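Local coordinates for extracellular ligand-binding receptor (Rhodopseudomonas palustris, PDB 3SG0), which binds benzoylformate (phenylglyoxylate) and probably serves as the periplasmic solute-binding component of a transport system for aromatic acids, at residues A223-V228 and I255-K260; K232-R237 and G241-T246. All coordinates share one frame; numbering follows the deposited sequence. Where two conformers were deposited one is given.

Interaction 1: A223-V228 and I255-K260; sequences AGTPAV and IKLGGK
Val228 and Gly258 bring the two backbones closest, with their CA atoms 5.6 Å apart, where a short 3-10 turn at 225-227 meets the last turn of helix 252-258. No hydrogen bond crosses the contact; it is made by apolar carbon atoms, mostly methyls. The two branches of Val228 divide the work. CG1, anti to the backbone N (chi1 172°), rests on the bare backbone of Gly258, with CG1 to Gly258 CA at 3.8 Å. CG2 meets the side chain of Leu257, its nearest atom being Leu257 CD2 at 3.8 Å. Leu257 CD2 also reaches Thr225, where Thr225 CB to Leu257 CD2 is 4.0 Å, and these two side chains cross at about a right angle. Val228 and Gly258 are buried, whereas Leu257 lies on the exposed side. Phe254 of the same helix also packs on Ala227 and Val228. At Gly259 the chain leaves helical geometry with positive phi. Ala223, at the start of 223-228, touches the bound benzoylformic acid. The contact thus packs a pocket-lining strand-to-helix loop against a neighbouring helix of the periplasmic binding protein fold.

Interaction 2: K232-R237 and G241-T246; sequences KALRER and GAIYQT
Arg235 on helix 228-236 reaches Gly241 and Ile243 at the strand that follows. Its chain bends at chi2 (-64°), which brings the guanidinium to the strand although CB does not point there. NH1 and NH2 both donate end-on to one acceptor, Gly241 O. The bond from Arg235 NH1 to Gly241 O is 2.8 Å and the straighter of the two, at 154°. The one from Arg235 NH2 to Gly241 O is 3.0 Å and more bent, at 138°. The oxygen lies in the guanidinium plane. Ile243 CD1 sits over the centre of one guanidinium face, 3.4 Å from Arg235 CZ. This cluster is the close-fitting part of the contact. The touch beside it is looser: the same methyl, Ile243 CD1, meets Leu234 CD1 at 4.1 Å, and Leu234 also packs on Val218 and Val207. Leu234 and Ile243 are buried. Arg235 and Gly241 are partly exposed, so the polar side is nearer solvent, yet firmly bonded. NH1 has a second acceptor, Phe239 O, in the connecting turn. A leucine in place of Arg235 would probably leave Gly241 O without both of its guanidinium donors and the turn less firmly tied to the helix. One side chain thus ties turn and strand to the helix by polar bonds at its edge and apolar packing on its face.

Overall arrangement
The two interactions have centres about 11 Å apart, in the domain built on the parallel sheet 189-196, 161-167, 217-221 and 242-244. Along the chain, 223-228 comes first, then 232-237, 241-246 and 255-260, so interaction 2 falls between the two halves of interaction 1. Helix 228-236 runs from beside interaction 1 to interaction 2. It is the crossover of a beta-alpha-beta unit between strands 217-221 and 242-244, and helix 252-258 follows the second strand. A probable hydrogen bond from Gln245 NE2 to Ala227 O joins the two sites directly. Interaction 1 packs the loop that touches the ligand; interaction 2 joins helix and edge strand away from the annotated sites.

Interaction 1: A223-V228 and I255-K260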
loop_
_atom_site.group_PDB
_atom_site.type_symbol
_atom_site.label_atom_id
_atom_site.label_comp_id
_atom_site.label_asym_id
_atom_site.label_seq_id
_atom_site.Cartn_x
_atom_site.Cartn_y
_atom_site.Cartn_z
ATOM N N ALA A 223 -3.580 9.588 1.342
ATOM C CA ALA A 223 -4.080 8.316 0.833
ATOM C C ALA A 223 -5.586 8.252 0.979
ATOM O O ALA A 223 -6.158 8.826 1.921
ATOM C CB ALA A 223 -3.445 7.154 1.558
ATOM N N GLY A 224 -6.227 7.520 0.074
ATOM C CA GLY A 224 -7.667 7.367 0.113
ATOM C C GLY A 224 -8.402 8.648 -0.218
ATOM O O GLY A 224 -7.836 9.596 -0.768
ATOM N N THR A 225 -9.678 8.685 0.132
ATOM C CA THR A 225 -10.470 9.862 -0.169
ATOM C C THR A 225 -10.023 11.146 0.550
ATOM O O THR A 225 -10.239 12.219 0.012
ATOM C CB THR A 225 -11.985 9.598 -0.037
ATOM O OG1 THR A 225 -12.256 8.968 1.218
ATOM C CG2 THR A 225 -12.444 8.670 -1.152
ATOM N N PRO A 226 -9.375 11.047 1.732
ATOM C CA PRO A 226 -8.860 12.286 2.339
ATOM C C PRO A 226 -7.836 13.030 1.478
ATOM O O PRO A 226 -7.563 14.193 1.752
ATOM C CB PRO A 226 -8.193 11.789 3.626
ATOM C CG PRO A 226 -9.002 10.597 4.005
ATOM C CD PRO A 226 -9.297 9.918 2.679
ATOM N N ALA A 227 -7.246 12.378 0.480
ATOM C CA ALA A 227 -6.250 13.032 -0.374
ATOM C C ALA A 227 -6.856 14.067 -1.312
ATOM O O ALA A 227 -6.140 14.908 -1.864
ATOM C CB ALA A 227 -5.481 11.992 -1.174
ATOM N N VAL A 228 -8.163 14.001 -1.528
ATOM C CA VAL A 228 -8.814 14.964 -2.418
ATOM C C VAL A 228 -8.817 16.372 -1.824
ATOM O O VAL A 228 -8.565 17.355 -2.524
ATOM C CB VAL A 228 -10.249 14.533 -2.778
ATOM C CG1 VAL A 228 -10.972 15.632 -3.540
ATOM C CG2 VAL A 228 -10.217 13.240 -3.592
ATOM N N ILE A 255 -10.305 9.667 -8.305
ATOM C CA ILE A 255 -10.589 10.349 -9.563
ATOM C C ILE A 255 -12.019 10.863 -9.572
ATOM O O ILE A 255 -12.276 12.011 -9.949
ATOM C CB ILE A 255 -10.355 9.428 -10.785
ATOM C CG1 ILE A 255 -8.868 9.070 -10.898
ATOM C CG2 ILE A 255 -10.865 10.086 -12.075
ATOM C CD1 ILE A 255 -8.541 8.119 -12.038
ATOM N N LYS A 256 -12.956 10.026 -9.145
ATOM C CA LYS A 256 -14.369 10.390 -9.170
ATOM C C LYS A 256 -14.668 11.558 -8.231
ATOM O O LYS A 256 -15.350 12.515 -8.607
ATOM C CB LYS A 256 -15.226 9.180 -8.801
ATOM C CG LYS A 256 -16.726 9.436 -8.822
ATOM C CD LYS A 256 -17.485 8.163 -8.474
ATOM C CE LYS A 256 -18.967 8.425 -8.273
ATOM N NZ LYS A 256 -19.667 7.212 -7.762
ATOM N N LEU A 257 -14.157 11.478 -7.011
ATOM C CA LEU A 257 -14.396 12.523 -6.024
ATOM C C LEU A 257 -13.659 13.806 -6.391
ATOM O O LEU A 257 -14.181 14.910 -6.214
ATOM C CB LEU A 257 -13.970 12.041 -4.637
ATOM C CG LEU A 257 -14.310 12.966 -3.467
ATOM C CD1 LEU A 257 -15.824 13.086 -3.303
ATOM C CD2 LEU A 257 -13.665 12.461 -2.183
ATOM N N GLY A 258 -12.448 13.665 -6.918
ATOM C CA GLY A 258 -11.614 14.817 -7.209
ATOM C C GLY A 258 -11.995 15.566 -8.470
ATOM O O GLY A 258 -11.795 16.776 -8.554
ATOM N N GLY A 259 -12.527 14.856 -9.460
ATOM C CA GLY A 259 -12.981 15.498 -10.681
ATOM C C GLY A 259 -11.899 16.299 -11.382
ATOM O O GLY A 259 -10.736 15.892 -11.427
ATOM N N LYS A 260 -12.277 17.455 -11.920
ATOM C CA LYS A 260 -11.346 18.273 -12.689
ATOM C C LYS A 260 -10.168 18.759 -11.847
ATOM O O LYS A 260 -9.085 19.006 -12.373
ATOM C CB LYS A 260 -12.071 19.459 -13.336
ATOM C CG LYS A 260 -12.363 20.616 -12.392
ATOM C CD LYS A 260 -13.255 21.654 -13.063
ATOM C CE LYS A 260 -13.304 22.953 -12.275
ATOM N NZ LYS A 260 -12.036 23.726 -12.395
#

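Interaction 2: K232-R237 and G241-T246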
loop_
_atom_site.group_PDB
_atom_site.type_symbol
_atom_site.label_atom_id
_atom_site.label_comp_id
_atom_site.label_asym_id
_atom_site.label_seq_id
_atom_site.Cartn_x
_atom_site.Cartn_y
_atom_site.Cartn_z
ATOM N N LYS A 232 -8.146 19.874 -3.927
ATOM C CA LYS A 232 -9.257 20.777 -4.210
ATOM C C LYS A 232 -9.062 22.137 -3.548
ATOM O O LYS A 232 -9.362 23.170 -4.146
ATOM C CB LYS A 232 -10.590 20.168 -3.770
ATOM C CG LYS A 232 -11.096 19.062 -4.675
ATOM C CD LYS A 232 -12.510 18.633 -4.296
ATOM C CE LYS A 232 -13.562 19.425 -5.050
ATOM N NZ LYS A 232 -13.592 19.056 -6.495
ATOM N N ALA A 233 -8.573 22.149 -2.315
ATOM C CA ALA A 233 -8.383 23.411 -1.609
ATOM C C ALA A 233 -7.341 24.278 -2.305
ATOM O O ALA A 233 -7.526 25.488 -2.452
ATOM C CB ALA A 233 -8.000 23.157 -0.157
ATOM N N LEU A 234 -6.252 23.665 -2.754
ATOM C CA LEU A 234 -5.243 24.400 -3.503
ATOM C C LEU A 234 -5.837 25.000 -4.774
ATOM O O LEU A 234 -5.629 26.182 -5.070
ATOM C CB LEU A 234 -4.065 23.488 -3.843
ATOM C CG LEU A 234 -3.092 23.229 -2.691
ATOM C CD1 LEU A 234 -2.304 21.958 -2.924
ATOM C CD2 LEU A 234 -2.159 24.424 -2.509
ATOM N N ARG A 235 -6.581 24.195 -5.528
ATOM C CA ARG A 235 -7.150 24.677 -6.781
ATOM C C ARG A 235 -8.180 25.777 -6.539
ATOM O O ARG A 235 -8.208 26.781 -7.259
ATOM C CB ARG A 235 -7.764 23.533 -7.596
ATOM C CG ARG A 235 -6.755 22.510 -8.108
ATOM C CD ARG A 235 -5.769 23.131 -9.090
ATOM N NE ARG A 235 -4.919 22.116 -9.711
ATOM C CZ ARG A 235 -3.617 22.265 -9.936
ATOM N NH1 ARG A 235 -3.007 23.392 -9.598
ATOM N NH2 ARG A 235 -2.924 21.280 -10.501
ATOM N N GLU A 236 -9.016 25.598 -5.525
ATOM C CA GLU A 236 -10.057 26.573 -5.227
ATOM C C GLU A 236 -9.461 27.910 -4.794
ATOM O O GLU A 236 -10.060 28.968 -5.014
ATOM C CB GLU A 236 -11.018 26.016 -4.173
ATOM C CG GLU A 236 -11.898 24.893 -4.713
ATOM C CD GLU A 236 -12.619 24.123 -3.628
ATOM O OE1 GLU A 236 -12.476 24.482 -2.439
ATOM O OE2 GLU A 236 -13.327 23.150 -3.966
ATOM N N ARG A 237 -8.277 27.866 -4.190
ATOM C CA ARG A 237 -7.616 29.080 -3.716
ATOM C C ARG A 237 -6.613 29.653 -4.712
ATOM O O ARG A 237 -5.818 30.534 -4.372
ATOM C CB ARG A 237 -6.984 28.859 -2.339
ATOM C CG ARG A 237 -8.011 28.438 -1.299
ATOM C CD ARG A 237 -7.728 28.991 0.083
ATOM N NE ARG A 237 -8.899 28.852 0.946
ATOM C CZ ARG A 237 -9.664 29.865 1.348
ATOM N NH1 ARG A 237 -10.712 29.636 2.127
ATOM N NH2 ARG A 237 -9.378 31.106 0.984
ATOM N N GLY A 241 -0.200 25.684 -10.400
ATOM C CA GLY A 241 0.970 24.877 -10.700
ATOM C C GLY A 241 0.743 23.378 -10.604
ATOM O O GLY A 241 -0.355 22.911 -10.303
ATOM N N ALA A 242 1.794 22.618 -10.867
ATOM C CA ALA A 242 1.713 21.164 -10.815
ATOM C C ALA A 242 1.471 20.673 -9.394
ATOM O O ALA A 242 2.043 21.200 -8.437
ATOM C CB ALA A 242 2.983 20.550 -11.365
ATOM N N ILE A 243 0.622 19.656 -9.265
ATOM C CA ILE A 243 0.410 19.001 -7.984
ATOM C C ILE A 243 0.777 17.527 -8.114
ATOM O O ILE A 243 0.386 16.847 -9.070
ATOM C CB ILE A 243 -1.038 19.177 -7.499
ATOM C CG1 ILE A 243 -1.327 20.657 -7.222
ATOM C CG2 ILE A 243 -1.279 18.348 -6.245
ATOM C CD1 ILE A 243 -2.778 20.943 -6.875
ATOM N N TYR A 244 1.567 17.061 -7.159
ATOM C CA TYR A 244 2.026 15.681 -7.115
ATOM C C TYR A 244 1.409 14.993 -5.912
ATOM O O TYR A 244 1.246 15.608 -4.855
ATOM C CB TYR A 244 3.550 15.656 -7.039
ATOM C CG TYR A 244 4.134 16.293 -8.264
ATOM C CD1 TYR A 244 4.187 15.596 -9.457
ATOM C CD2 TYR A 244 4.562 17.613 -8.255
ATOM C CE1 TYR A 244 4.686 16.176 -10.603
ATOM C CE2 TYR A 244 5.068 18.204 -9.400
ATOM C CZ TYR A 244 5.118 17.482 -10.566
ATOM O OH TYR A 244 5.614 18.065 -11.708
ATOM N N GLN A 245 1.034 13.729 -6.085
ATOM C CA GLN A 245 0.477 12.940 -4.999
ATOM C C GLN A 245 1.320 11.675 -4.857
ATOM O O GLN A 245 2.470 11.640 -5.308
ATOM C CB GLN A 245 -1.008 12.641 -5.244
ATOM C CG GLN A 245 -1.907 13.883 -5.182
ATOM C CD GLN A 245 -2.791 13.941 -3.937
ATOM O OE1 GLN A 245 -2.546 13.265 -2.938
ATOM N NE2 GLN A 245 -3.839 14.752 -4.001
ATOM N N THR A 246 0.752 10.664 -4.209
ATOM C CA THR A 246 1.417 9.392 -3.943
ATOM C C THR A 246 0.505 8.250 -4.361
ATOM O O THR A 246 -0.669 8.458 -4.677
ATOM C CB THR A 246 1.709 9.193 -2.448
ATOM O OG1 THR A 246 0.470 9.019 -1.742
ATOM C CG2 THR A 246 2.496 10.360 -1.870
#